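Halogenase PltM (Pseudomonas fluorescens, PDB 6BZN) halogenates phenolic substrates with unusual breadth of substrate and halide, as a flavin-dependent enzyme that binds FAD. Local coordinates at residues S31-A36 with T356-I361; T67-F72 with A429-L434; S78-I83 with Q446-L451. One frame throughout, in Å; residues are numbered along the deposited sequence.

From the N terminus, the chain passes 31-36 at the start of helix 33-44, then 67-72 and 78-83 at the two ends of helix 68-81. The partners follow in the same order: 356-361 on helix 352-374, 429-434 on helix 410-441, and 446-451 on helix 444-452. Interaction 1 closes a loop of 319 residues, interaction 2 one of 356 and interaction 3 one of 362. All three cross and none nests. Interaction 1 ties the first helix of the FAD-binding region to helix 352-374. Interactions 2 and 3 fasten helix 68-81 to helices 410-441 and 444-452. Phe358 meets Ser70, and Leu434 packs on Phe447, Ala450 and Leu451.

Interaction 1. Residues S31-A36 with T356-I361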
ATOM      1  N   SER A  31      10.550  13.641  -1.055  1.00 14.64           N
ATOM      2  CA  SER A  31      10.039  14.323   0.119  1.00 14.63           C
ATOM      3  C   SER A  31       8.566  13.979   0.350  1.00 15.18           C
ATOM      4  O   SER A  31       7.878  14.726   1.052  1.00 15.81           O
ATOM      5  CB  SER A  31      10.203  15.837  -0.040  1.00 15.45           C
ATOM      6  OG  SER A  31       9.383  16.330  -1.101  1.00 16.61           O
ATOM      7  N   GLY A  32       8.095  12.871  -0.237  1.00 14.60           N
ATOM      8  CA  GLY A  32       6.770  12.325   0.029  1.00 14.26           C
ATOM      9  C   GLY A  32       6.767  11.651   1.394  1.00 14.49           C
ATOM     10  O   GLY A  32       7.753  11.701   2.127  1.00 13.85           O
ATOM     11  N   ILE A  33       5.670  10.997   1.747  1.00 13.69           N
ATOM     12  CA  ILE A  33       5.551  10.468   3.100  1.00 13.71           C
ATOM     13  C   ILE A  33       6.703   9.535   3.488  1.00 13.26           C
ATOM     14  O   ILE A  33       7.166   9.585   4.620  1.00 13.11           O
ATOM     15  CB  ILE A  33       4.194   9.773   3.337  1.00 13.99           C
ATOM     16  CG1 ILE A  33       3.988   9.508   4.835  1.00 14.10           C
ATOM     17  CG2 ILE A  33       4.063   8.498   2.513  1.00 14.37           C
ATOM     18  CD1 ILE A  33       2.541   9.187   5.176  1.00 13.95           C
ATOM     19  N   ALA A  34       7.158   8.695   2.561  1.00 12.48           N
ATOM     20  CA  ALA A  34       8.279   7.791   2.843  1.00 12.46           C
ATOM     21  C   ALA A  34       9.550   8.555   3.189  1.00 11.92           C
ATOM     22  O   ALA A  34      10.169   8.299   4.220  1.00 11.84           O
ATOM     23  CB  ALA A  34       8.532   6.876   1.666  1.00 12.47           C
ATOM     24  N   GLY A  35       9.930   9.496   2.333  1.00 11.82           N
ATOM     25  CA  GLY A  35      11.166  10.269   2.552  1.00 11.66           C
ATOM     26  C   GLY A  35      11.086  11.137   3.797  1.00 11.69           C
ATOM     27  O   GLY A  35      12.045  11.235   4.572  1.00 12.13           O
ATOM     28  N   ALA A  36       9.925  11.748   3.997  1.00 11.65           N
ATOM     29  CA  ALA A  36       9.700  12.616   5.137  1.00 11.58           C
ATOM     30  C   ALA A  36       9.764  11.867   6.469  1.00 11.76           C
ATOM     31  O   ALA A  36      10.388  12.337   7.412  1.00 11.02           O
ATOM     32  CB  ALA A  36       8.367  13.315   5.013  1.00 11.83           C
ATOM     33  N   THR A 356       4.306  -2.094   3.037  1.00 11.70           N
ATOM     34  CA  THR A 356       5.696  -2.464   2.802  1.00 11.82           C
ATOM     35  C   THR A 356       6.612  -1.271   3.084  1.00 12.06           C
ATOM     36  O   THR A 356       7.658  -1.431   3.732  1.00 12.28           O
ATOM     37  CB  THR A 356       5.903  -2.968   1.367  1.00 11.78           C
ATOM     38  OG1 THR A 356       4.945  -3.998   1.078  1.00 12.22           O
ATOM     39  CG2 THR A 356       7.288  -3.513   1.179  1.00 11.82           C
ATOM     40  N   THR A 357       6.200  -0.087   2.622  1.00 11.85           N
ATOM     41  CA  THR A 357       6.937   1.158   2.878  1.00 12.38           C
ATOM     42  C   THR A 357       7.201   1.433   4.366  1.00 12.22           C
ATOM     43  O   THR A 357       8.349   1.659   4.764  1.00 11.63           O
ATOM     44  CB  THR A 357       6.221   2.358   2.240  1.00 12.85           C
ATOM     45  OG1 THR A 357       6.209   2.189   0.821  1.00 13.35           O
ATOM     46  CG2 THR A 357       6.921   3.692   2.574  1.00 12.84           C
ATOM     47  N   PHE A 358       6.155   1.446   5.187  1.00 11.98           N
ATOM     48  CA  PHE A 358       6.335   1.823   6.582  1.00 12.27           C
ATOM     49  C   PHE A 358       7.130   0.766   7.327  1.00 12.03           C
ATOM     50  O   PHE A 358       7.936   1.098   8.204  1.00 12.52           O
ATOM     51  CB  PHE A 358       4.993   2.092   7.287  1.00 12.57           C
ATOM     52  CG  PHE A 358       4.184   3.219   6.677  1.00 13.07           C
ATOM     53  CD1 PHE A 358       4.793   4.313   6.077  1.00 13.77           C
ATOM     54  CD2 PHE A 358       2.801   3.197   6.742  1.00 13.69           C
ATOM     55  CE1 PHE A 358       4.032   5.335   5.528  1.00 14.40           C
ATOM     56  CE2 PHE A 358       2.035   4.221   6.189  1.00 14.01           C
ATOM     57  CZ  PHE A 358       2.652   5.283   5.571  1.00 14.25           C
ATOM     58  N   GLU A 359       6.918  -0.501   6.989  1.00 12.29           N
ATOM     59  CA  GLU A 359       7.682  -1.576   7.641  1.00 12.70           C
ATOM     60  C   GLU A 359       9.151  -1.474   7.261  1.00 12.35           C
ATOM     61  O   GLU A 359      10.024  -1.638   8.117  1.00 12.48           O
ATOM     62  CB  GLU A 359       7.141  -2.967   7.320  1.00 13.64           C
ATOM     63  CG  GLU A 359       7.888  -4.025   8.134  1.00 14.88           C
ATOM     64  CD  GLU A 359       7.340  -5.425   8.008  1.00 16.84           C
ATOM     65  OE1 GLU A 359       6.154  -5.578   7.650  1.00 18.22           O
ATOM     66  OE2 GLU A 359       8.121  -6.375   8.284  1.00 17.82           O
ATOM     67  N   SER A 360       9.428  -1.156   6.001  1.00 11.96           N
ATOM     68  CA  SER A 360      10.824  -1.050   5.552  1.00 12.38           C
ATOM     69  C   SER A 360      11.552   0.085   6.272  1.00 12.01           C
ATOM     70  O   SER A 360      12.723  -0.053   6.660  1.00 12.02           O
ATOM     71  CB  SER A 360      10.904  -0.883   4.020  1.00 12.17           C
ATOM     72  OG  SER A 360      12.249  -0.997   3.598  1.00 12.70           O
ATOM     73  N   ILE A 361      10.864   1.205   6.484  1.00 12.26           N
ATOM     74  CA  ILE A 361      11.464   2.330   7.224  1.00 12.30           C
ATOM     75  C   ILE A 361      11.794   1.892   8.653  1.00 12.92           C
ATOM     76  O   ILE A 361      12.876   2.168   9.180  1.00 12.28           O
ATOM     77  CB  ILE A 361      10.560   3.577   7.225  1.00 12.48           C
ATOM     78  CG1 ILE A 361      10.386   4.093   5.795  1.00 12.72           C
ATOM     79  CG2 ILE A 361      11.124   4.682   8.121  1.00 12.53           C
ATOM     80  CD1 ILE A 361       9.228   5.065   5.640  1.00 13.13           C
TER
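With CG1 anti to the backbone N (chi1 -168°) and the chain extended beyond it, Ile33 sends its CD1 out to the Phe358 ring. Phe358 has its CG anti to the carbonyl carbon (chi1 -61°), which brings the far end of the ring nearer to Ile33 than its CB bond alone would suggest. Ile33 CD1 lies 3.9 Å from Phe358 CZ and approaches the ring obliquely. The two side chains cross at about a right angle. Beside this pair, two methyls meet: Ala34 CB is 3.7 Å from Thr357 CG2. The hydroxyl of Thr357 is used within its own helix, where OG1 bonds to Gly353 O. Ile361 completes the contact. Ile361 CD1 sits 3.7 Å from Ala34 O and 4.4 Å from Ala34 CB. That carbonyl also accepts from Thr38 OG1.

Gly32 is the N-cap of helix 33-44, and Ala36 N bonds back to Gly32 O at 2.9 Å. The glycines Gly32 and Gly35, with Gly30 before them, fit the GxGxxG turn of a Rossmann-type dinucleotide fold. Ile33 and Ala34 line an FAD site seen in this protein, although this chain holds no FAD. Of the same site, Arg140 lies next to Ile33 and Leu354 next to Phe358. Leu73 and Leu74 of helix 68-81 also touch Phe358.

The contact is buried and made of methyls, an aromatic ring and one carbonyl. It implies that helix 352-374 is held against the FAD-binding turn by shape and burial, with the polar groups of Thr357 and Ala34 satisfied by their own helices.

Interaction 2. Residues T67-F72 with A429-L434; sequences TPESGF and AFLQKL
Helices 68-72 and 429-434 run nearly parallel, 15° between their directions and 9.3 Å between their axes, with Phe72 and Leu431 at the closest CA pair. Phe72 carries the contact. Phe72 CB meets Leu431 CB at 3.9 Å, and the ring takes Gln432 over one face. Gln432 CB stands 3.9 Å from the centroid of the Phe72 ring and 25° off the normal, a CH-pi contact shifted toward the rim. Beyond CB, the Gln432 chain runs on extended past the outer end of the ring, and Gln432 CD is 3.7 Å from Phe72 CZ. The amide plane is turned 45° from the ring. Leu431 CD1 reaches the other way, to Glu69 CB at 3.9 Å.

Glu69 bends at chi2, and its carboxylate leads away from Leu431. There OE2 forms a salt bridge with Arg352 and a hydrogen bond with Ser424. At the start of the helix, Thr67 and Ser70 form a capping box: Ser70 N bonds to Thr67 OG1, and Thr67 N to Ser70 OG.

With Phe72 cut back to an alanine, the CB, CG and amide of Gln432 are likely to lose the ring face they lie on, and a gap would open where the ring stood. The two segments thus meet through carbon and a CH-pi contact, while Glu69 adds a polar tie to Ser424 of the same helix 410-441.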
ATOM      1  N   THR A  67      -4.644   0.752   5.897  1.00 12.87           N
ATOM      2  CA  THR A  67      -5.018  -0.608   6.303  1.00 13.04           C
ATOM      3  C   THR A  67      -4.759  -0.771   7.799  1.00 13.58           C
ATOM      4  O   THR A  67      -4.080   0.055   8.405  1.00 13.06           O
ATOM      5  CB  THR A  67      -4.167  -1.648   5.577  1.00 13.32           C
ATOM      6  OG1 THR A  67      -2.790  -1.243   5.624  1.00 13.18           O
ATOM      7  CG2 THR A  67      -4.613  -1.796   4.143  1.00 13.55           C
ATOM      8  N   PRO A  68      -5.288  -1.850   8.401  1.00 13.39           N
ATOM      9  CA  PRO A  68      -4.896  -2.101   9.795  1.00 13.46           C
ATOM     10  C   PRO A  68      -3.390  -2.165   9.970  1.00 12.58           C
ATOM     11  O   PRO A  68      -2.870  -1.590  10.913  1.00 12.56           O
ATOM     12  CB  PRO A  68      -5.572  -3.438  10.128  1.00 13.85           C
ATOM     13  CG  PRO A  68      -6.658  -3.580   9.141  1.00 14.20           C
ATOM     14  CD  PRO A  68      -6.287  -2.814   7.910  1.00 14.03           C
ATOM     15  N   GLU A  69      -2.698  -2.847   9.061  1.00 12.69           N
ATOM     16  CA  GLU A  69      -1.251  -2.972   9.141  1.00 12.93           C
ATOM     17  C   GLU A  69      -0.555  -1.621   9.037  1.00 13.05           C
ATOM     18  O   GLU A  69       0.341  -1.326   9.822  1.00 12.31           O
ATOM     19  CB  GLU A  69      -0.703  -3.892   8.052  1.00 13.45           C
ATOM     20  CG  GLU A  69      -1.225  -5.326   8.130  1.00 14.24           C
ATOM     21  CD  GLU A  69      -2.427  -5.596   7.242  1.00 15.04           C
ATOM     22  OE1 GLU A  69      -3.272  -4.686   7.048  1.00 15.97           O
ATOM     23  OE2 GLU A  69      -2.538  -6.733   6.719  1.00 16.02           O
ATOM     24  N   SER A  70      -0.969  -0.804   8.065  1.00 12.80           N
ATOM     25  CA  SER A  70      -0.298   0.482   7.875  1.00 12.92           C
ATOM     26  C   SER A  70      -0.487   1.362   9.117  1.00 13.12           C
ATOM     27  O   SER A  70       0.432   2.072   9.511  1.00 13.09           O
ATOM     28  CB  SER A  70      -0.743   1.182   6.586  1.00 12.86           C
ATOM     29  OG  SER A  70      -2.063   1.709   6.663  1.00 12.90           O
ATOM     30  N   GLY A  71      -1.663   1.288   9.749  1.00 13.19           N
ATOM     31  CA  GLY A  71      -1.929   2.060  10.959  1.00 13.20           C
ATOM     32  C   GLY A  71      -1.055   1.618  12.125  1.00 13.52           C
ATOM     33  O   GLY A  71      -0.498   2.448  12.828  1.00 15.06           O
ATOM     34  N   PHE A  72      -0.921   0.308  12.319  1.00 13.88           N
ATOM     35  CA  PHE A  72      -0.034  -0.220  13.356  1.00 13.75           C
ATOM     36  C   PHE A  72       1.414   0.150  13.101  1.00 13.22           C
ATOM     37  O   PHE A  72       2.115   0.479  14.040  1.00 12.63           O
ATOM     38  CB  PHE A  72      -0.160  -1.741  13.512  1.00 14.21           C
ATOM     39  CG  PHE A  72      -1.423  -2.173  14.222  1.00 15.27           C
ATOM     40  CD1 PHE A  72      -1.700  -1.728  15.516  1.00 16.34           C
ATOM     41  CD2 PHE A  72      -2.313  -3.052  13.614  1.00 15.81           C
ATOM     42  CE1 PHE A  72      -2.870  -2.119  16.162  1.00 16.65           C
ATOM     43  CE2 PHE A  72      -3.477  -3.448  14.258  1.00 16.06           C
ATOM     44  CZ  PHE A  72      -3.754  -2.978  15.529  1.00 16.52           C
ATOM     45  N   ALA A 429      -2.718  -8.622  13.821  1.00 15.78           N
ATOM     46  CA  ALA A 429      -2.638  -9.055  15.215  1.00 15.71           C
ATOM     47  C   ALA A 429      -1.188  -9.136  15.683  1.00 15.50           C
ATOM     48  O   ALA A 429      -0.887  -8.723  16.811  1.00 14.67           O
ATOM     49  CB  ALA A 429      -3.348 -10.391  15.417  1.00 15.86           C
ATOM     50  N   PHE A 430      -0.294  -9.645  14.826  1.00 15.62           N
ATOM     51  CA  PHE A 430       1.128  -9.732  15.172  1.00 16.31           C
ATOM     52  C   PHE A 430       1.734  -8.347  15.436  1.00 15.68           C
ATOM     53  O   PHE A 430       2.426  -8.136  16.438  1.00 15.18           O
ATOM     54  CB  PHE A 430       1.951 -10.455  14.102  1.00 17.18           C
ATOM     55  CG  PHE A 430       3.316 -10.850  14.581  1.00 18.28           C
ATOM     56  CD1 PHE A 430       3.513 -12.078  15.210  1.00 19.97           C
ATOM     57  CD2 PHE A 430       4.397  -9.987  14.441  1.00 19.44           C
ATOM     58  CE1 PHE A 430       4.767 -12.445  15.676  1.00 20.60           C
ATOM     59  CE2 PHE A 430       5.657 -10.345  14.911  1.00 20.33           C
ATOM     60  CZ  PHE A 430       5.837 -11.578  15.525  1.00 20.60           C
ATOM     61  N   LEU A 431       1.457  -7.406  14.544  1.00 15.03           N
ATOM     62  CA  LEU A 431       1.945  -6.033  14.712  1.00 15.06           C
ATOM     63  C   LEU A 431       1.343  -5.377  15.965  1.00 15.31           C
ATOM     64  O   LEU A 431       2.034  -4.683  16.696  1.00 14.87           O
ATOM     65  CB  LEU A 431       1.646  -5.191  13.473  1.00 14.68           C
ATOM     66  CG  LEU A 431       2.340  -5.596  12.172  1.00 14.82           C
ATOM     67  CD1 LEU A 431       1.683  -4.877  10.992  1.00 15.27           C
ATOM     68  CD2 LEU A 431       3.832  -5.337  12.233  1.00 14.84           C
ATOM     69  N   GLN A 432       0.063  -5.620  16.220  1.00 16.26           N
ATOM     70  CA  GLN A 432      -0.600  -5.072  17.407  1.00 18.30           C
ATOM     71  C   GLN A 432       0.105  -5.516  18.694  1.00 18.47           C
ATOM     72  O   GLN A 432       0.282  -4.720  19.609  1.00 18.65           O
ATOM     73  CB  GLN A 432      -2.064  -5.518  17.435  1.00 19.90           C
ATOM     74  CG  GLN A 432      -2.877  -4.953  18.587  1.00 22.83           C
ATOM     75  CD  GLN A 432      -4.356  -5.223  18.423  1.00 26.00           C
ATOM     76  OE1 GLN A 432      -4.754  -6.244  17.855  1.00 28.34           O
ATOM     77  NE2 GLN A 432      -5.185  -4.303  18.906  1.00 29.03           N
ATOM     78  N   LYS A 433       0.493  -6.785  18.746  1.00 19.22           N
ATOM     79  CA  LYS A 433       1.238  -7.364  19.880  1.00 21.76           C
ATOM     80  C   LYS A 433       2.626  -6.736  20.057  1.00 20.44           C
ATOM     81  O   LYS A 433       3.008  -6.382  21.190  1.00 20.16           O
ATOM     82  CB  LYS A 433       1.326  -8.892  19.694  1.00 25.04           C
ATOM     83  CG  LYS A 433       2.186  -9.660  20.693  1.00 30.43           C
ATOM     84  CD  LYS A 433       2.026 -11.176  20.500  1.00 35.15           C
ATOM     85  CE  LYS A 433       2.681 -12.004  21.603  1.00 38.11           C
ATOM     86  NZ  LYS A 433       4.102 -11.637  21.873  1.00 40.62           N
ATOM     87  N   LEU A 434       3.362  -6.576  18.952  1.00 18.88           N
ATOM     88  CA  LEU A 434       4.665  -5.881  18.969  1.00 18.51           C
ATOM     89  C   LEU A 434       4.547  -4.476  19.552  1.00 17.95           C
ATOM     90  O   LEU A 434       5.396  -4.055  20.348  1.00 18.20           O
ATOM     91  CB  LEU A 434       5.275  -5.797  17.561  1.00 18.96           C
ATOM     92  CG  LEU A 434       5.801  -7.054  16.875  1.00 19.80           C
ATOM     93  CD1 LEU A 434       6.223  -6.761  15.439  1.00 20.05           C
ATOM     94  CD2 LEU A 434       6.965  -7.627  17.661  1.00 20.50           C
TER

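Interaction 3. Residues S78-I83 with Q446-L451; sequences SKRFDI and QFDAAL
Arg80 and Asp448 form a bidentate, side-on salt bridge between the C-terminal part of helix 68-81 and helix 444-452. Each carboxylate oxygen takes one nitrogen. Arg80 NE donates to Asp448 OD1 at 2.9 Å, nearly straight at 170°. Arg80 NH2 donates to Asp448 OD2 at 2.8 Å, on the syn lone pair. OD1 is also met on its syn side, by a donor somewhat out of the carboxylate plane. The guanidinium and carboxylate are nearly coplanar, 24° apart. Two bonds to two atoms hold both groups against turning.

Phe447 is the second contact. Phe447 CD2 lies 4.0 Å from Arg80 CD, which approaches the ring obliquely. The Phe447 ring stands almost at right angles to the guanidinium, with CD2 near the guanidinium edge. This gives the aliphatic part of the arginine an apolar neighbour beside its ion pair.

The shape of Arg80 puts the charge in place. CG is anti to the backbone N (chi1 174°), and the chain then bends at chi2 to present NE and NH2 to the aspartate. Within the same segment, Arg80 CG lies over one face of the Phe81 ring, toward its rim. Further out, Pro366 of helix 352-374 touches both Arg80 and Asp448, and Leu362 of that helix touches Phe447. Helix 352-374 therefore backs both halves of the contact, which lies away from the FAD and calcium sites.

Past Arg80, Asp82 is the first residue with non-helical backbone angles; its phi is positive. Ile83 then folds back on Ser78: its N bonds to Ser78 O, and Ser78 OG donates to Ile83 O at 2.7 Å, from above the carbonyl plane.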
ATOM      1  N   SER A  78       6.059   5.871  15.334  1.00 14.80           N
ATOM      2  CA  SER A  78       5.844   6.926  16.312  1.00 15.24           C
ATOM      3  C   SER A  78       6.413   6.571  17.694  1.00 15.71           C
ATOM      4  O   SER A  78       7.099   7.377  18.310  1.00 15.25           O
ATOM      5  CB  SER A  78       4.348   7.223  16.420  1.00 15.48           C
ATOM      6  OG  SER A  78       4.093   8.266  17.344  1.00 15.06           O
ATOM      7  N   LYS A  79       6.151   5.354  18.147  1.00 17.43           N
ATOM      8  CA  LYS A  79       6.579   4.930  19.481  1.00 19.29           C
ATOM      9  C   LYS A  79       8.060   4.568  19.500  1.00 18.14           C
ATOM     10  O   LYS A  79       8.774   4.927  20.435  1.00 17.28           O
ATOM     11  CB  LYS A  79       5.728   3.761  19.983  1.00 22.47           C
ATOM     12  CG  LYS A  79       5.707   3.640  21.505  1.00 27.63           C
ATOM     13  CD  LYS A  79       4.813   4.718  22.120  1.00 31.78           C
ATOM     14  CE  LYS A  79       4.813   4.696  23.637  1.00 37.51           C
ATOM     15  NZ  LYS A  79       3.663   5.492  24.164  1.00 41.75           N
ATOM     16  N   ARG A  80       8.517   3.864  18.469  1.00 17.00           N
ATOM     17  CA  ARG A  80       9.929   3.473  18.348  1.00 17.19           C
ATOM     18  C   ARG A  80      10.875   4.676  18.363  1.00 17.38           C
ATOM     19  O   ARG A  80      11.976   4.569  18.899  1.00 17.06           O
ATOM     20  CB  ARG A  80      10.146   2.642  17.078  1.00 17.20           C
ATOM     21  CG  ARG A  80      11.581   2.284  16.734  1.00 17.18           C
ATOM     22  CD  ARG A  80      12.187   1.400  17.807  1.00 17.01           C
ATOM     23  NE  ARG A  80      13.562   1.046  17.489  1.00 17.27           N
ATOM     24  CZ  ARG A  80      14.619   1.837  17.669  1.00 17.53           C
ATOM     25  NH1 ARG A  80      14.486   3.056  18.172  1.00 17.85           N
ATOM     26  NH2 ARG A  80      15.835   1.381  17.354  1.00 17.10           N
ATOM     27  N   PHE A  81      10.453   5.802  17.792  1.00 17.51           N
ATOM     28  CA  PHE A  81      11.315   6.985  17.711  1.00 18.67           C
ATOM     29  C   PHE A  81      10.819   8.189  18.514  1.00 20.12           C
ATOM     30  O   PHE A  81      11.414   9.263  18.425  1.00 22.34           O
ATOM     31  CB  PHE A  81      11.583   7.342  16.234  1.00 18.35           C
ATOM     32  CG  PHE A  81      12.315   6.265  15.498  1.00 18.19           C
ATOM     33  CD1 PHE A  81      13.678   6.091  15.687  1.00 18.85           C
ATOM     34  CD2 PHE A  81      11.645   5.384  14.651  1.00 18.10           C
ATOM     35  CE1 PHE A  81      14.362   5.072  15.036  1.00 19.04           C
ATOM     36  CE2 PHE A  81      12.325   4.373  13.990  1.00 18.28           C
ATOM     37  CZ  PHE A  81      13.687   4.211  14.185  1.00 18.32           C
ATOM     38  N   ASP A  82       9.769   8.007  19.318  1.00 21.28           N
ATOM     39  CA  ASP A  82       9.211   9.074  20.167  1.00 23.38           C
ATOM     40  C   ASP A  82       8.863  10.334  19.354  1.00 21.63           C
ATOM     41  O   ASP A  82       9.287  11.436  19.686  1.00 21.16           O
ATOM     42  CB  ASP A  82      10.161   9.406  21.346  1.00 27.70           C
ATOM     43  CG  ASP A  82       9.593  10.490  22.294  1.00 34.07           C
ATOM     44  OD1 ASP A  82       8.371  10.458  22.586  1.00 37.41           O
ATOM     45  OD2 ASP A  82      10.370  11.392  22.732  1.00 42.62           O
ATOM     46  N   ILE A  83       8.111  10.150  18.272  1.00 18.70           N
ATOM     47  CA  ILE A  83       7.553  11.261  17.536  1.00 18.22           C
ATOM     48  C   ILE A  83       6.045  11.093  17.525  1.00 17.51           C
ATOM     49  O   ILE A  83       5.501  10.435  16.635  1.00 16.96           O
ATOM     50  CB  ILE A  83       8.108  11.353  16.091  1.00 17.73           C
ATOM     51  CG1 ILE A  83       9.636  11.357  16.115  1.00 18.54           C
ATOM     52  CG2 ILE A  83       7.583  12.617  15.442  1.00 17.67           C
ATOM     53  CD1 ILE A  83      10.324  11.485  14.767  1.00 18.78           C
ATOM     54  N   GLN A 446      14.580  -4.790  21.838  1.00 23.74           N
ATOM     55  CA  GLN A 446      13.733  -5.968  21.859  1.00 24.67           C
ATOM     56  C   GLN A 446      12.736  -5.952  20.691  1.00 21.42           C
ATOM     57  O   GLN A 446      12.569  -6.953  20.004  1.00 20.26           O
ATOM     58  CB  GLN A 446      13.004  -6.032  23.196  1.00 27.03           C
ATOM     59  CG  GLN A 446      11.909  -7.077  23.310  1.00 30.86           C
ATOM     60  CD  GLN A 446      11.182  -6.962  24.635  1.00 33.70           C
ATOM     61  OE1 GLN A 446      11.695  -7.405  25.663  1.00 38.42           O
ATOM     62  NE2 GLN A 446       9.993  -6.343  24.627  1.00 32.98           N
ATOM     63  N   PHE A 447      12.085  -4.812  20.474  1.00 19.34           N
ATOM     64  CA  PHE A 447      11.165  -4.667  19.351  1.00 18.07           C
ATOM     65  C   PHE A 447      11.863  -4.933  18.002  1.00 17.69           C
ATOM     66  O   PHE A 447      11.349  -5.677  17.166  1.00 17.68           O
ATOM     67  CB  PHE A 447      10.523  -3.272  19.305  1.00 17.86           C
ATOM     68  CG  PHE A 447       9.917  -2.964  17.959  1.00 17.28           C
ATOM     69  CD1 PHE A 447       8.680  -3.505  17.600  1.00 17.25           C
ATOM     70  CD2 PHE A 447      10.625  -2.237  17.015  1.00 17.36           C
ATOM     71  CE1 PHE A 447       8.155  -3.277  16.333  1.00 16.78           C
ATOM     72  CE2 PHE A 447      10.105  -2.008  15.756  1.00 16.82           C
ATOM     73  CZ  PHE A 447       8.878  -2.540  15.413  1.00 16.92           C
ATOM     74  N   ASP A 448      13.002  -4.281  17.773  1.00 17.63           N
ATOM     75  CA  ASP A 448      13.723  -4.427  16.490  1.00 17.33           C
ATOM     76  C   ASP A 448      14.066  -5.891  16.242  1.00 16.97           C
ATOM     77  O   ASP A 448      13.939  -6.403  15.122  1.00 16.39           O
ATOM     78  CB  ASP A 448      15.026  -3.619  16.459  1.00 17.59           C
ATOM     79  CG  ASP A 448      14.821  -2.094  16.560  1.00 18.01           C
ATOM     80  OD1 ASP A 448      13.699  -1.577  16.381  1.00 17.44           O
ATOM     81  OD2 ASP A 448      15.837  -1.397  16.809  1.00 17.21           O
ATOM     82  N   ALA A 449      14.520  -6.574  17.294  1.00 17.07           N
ATOM     83  CA  ALA A 449      14.916  -7.976  17.164  1.00 16.29           C
ATOM     84  C   ALA A 449      13.693  -8.875  16.954  1.00 16.03           C
ATOM     85  O   ALA A 449      13.742  -9.794  16.143  1.00 16.08           O
ATOM     86  CB  ALA A 449      15.733  -8.421  18.374  1.00 16.79           C
ATOM     87  N   ALA A 450      12.582  -8.571  17.624  1.00 15.55           N
ATOM     88  CA  ALA A 450      11.353  -9.343  17.447  1.00 16.03           C
ATOM     89  C   ALA A 450      10.789  -9.232  16.017  1.00 16.04           C
ATOM     90  O   ALA A 450      10.374 -10.231  15.420  1.00 16.31           O
ATOM     91  CB  ALA A 450      10.312  -8.919  18.461  1.00 16.69           C
ATOM     92  N   LEU A 451      10.802  -8.023  15.459  1.00 15.80           N
ATOM     93  CA  LEU A 451      10.373  -7.832  14.069  1.00 15.69           C
ATOM     94  C   LEU A 451      11.310  -8.567  13.106  1.00 15.97           C
ATOM     95  O   LEU A 451      10.858  -9.190  12.133  1.00 16.26           O
ATOM     96  CB  LEU A 451      10.293  -6.340  13.724  1.00 15.50           C
ATOM     97  CG  LEU A 451       9.815  -5.956  12.320  1.00 15.59           C
ATOM     98  CD1 LEU A 451       8.438  -6.522  12.016  1.00 15.64           C
ATOM     99  CD2 LEU A 451       9.786  -4.442  12.204  1.00 15.40           C
TER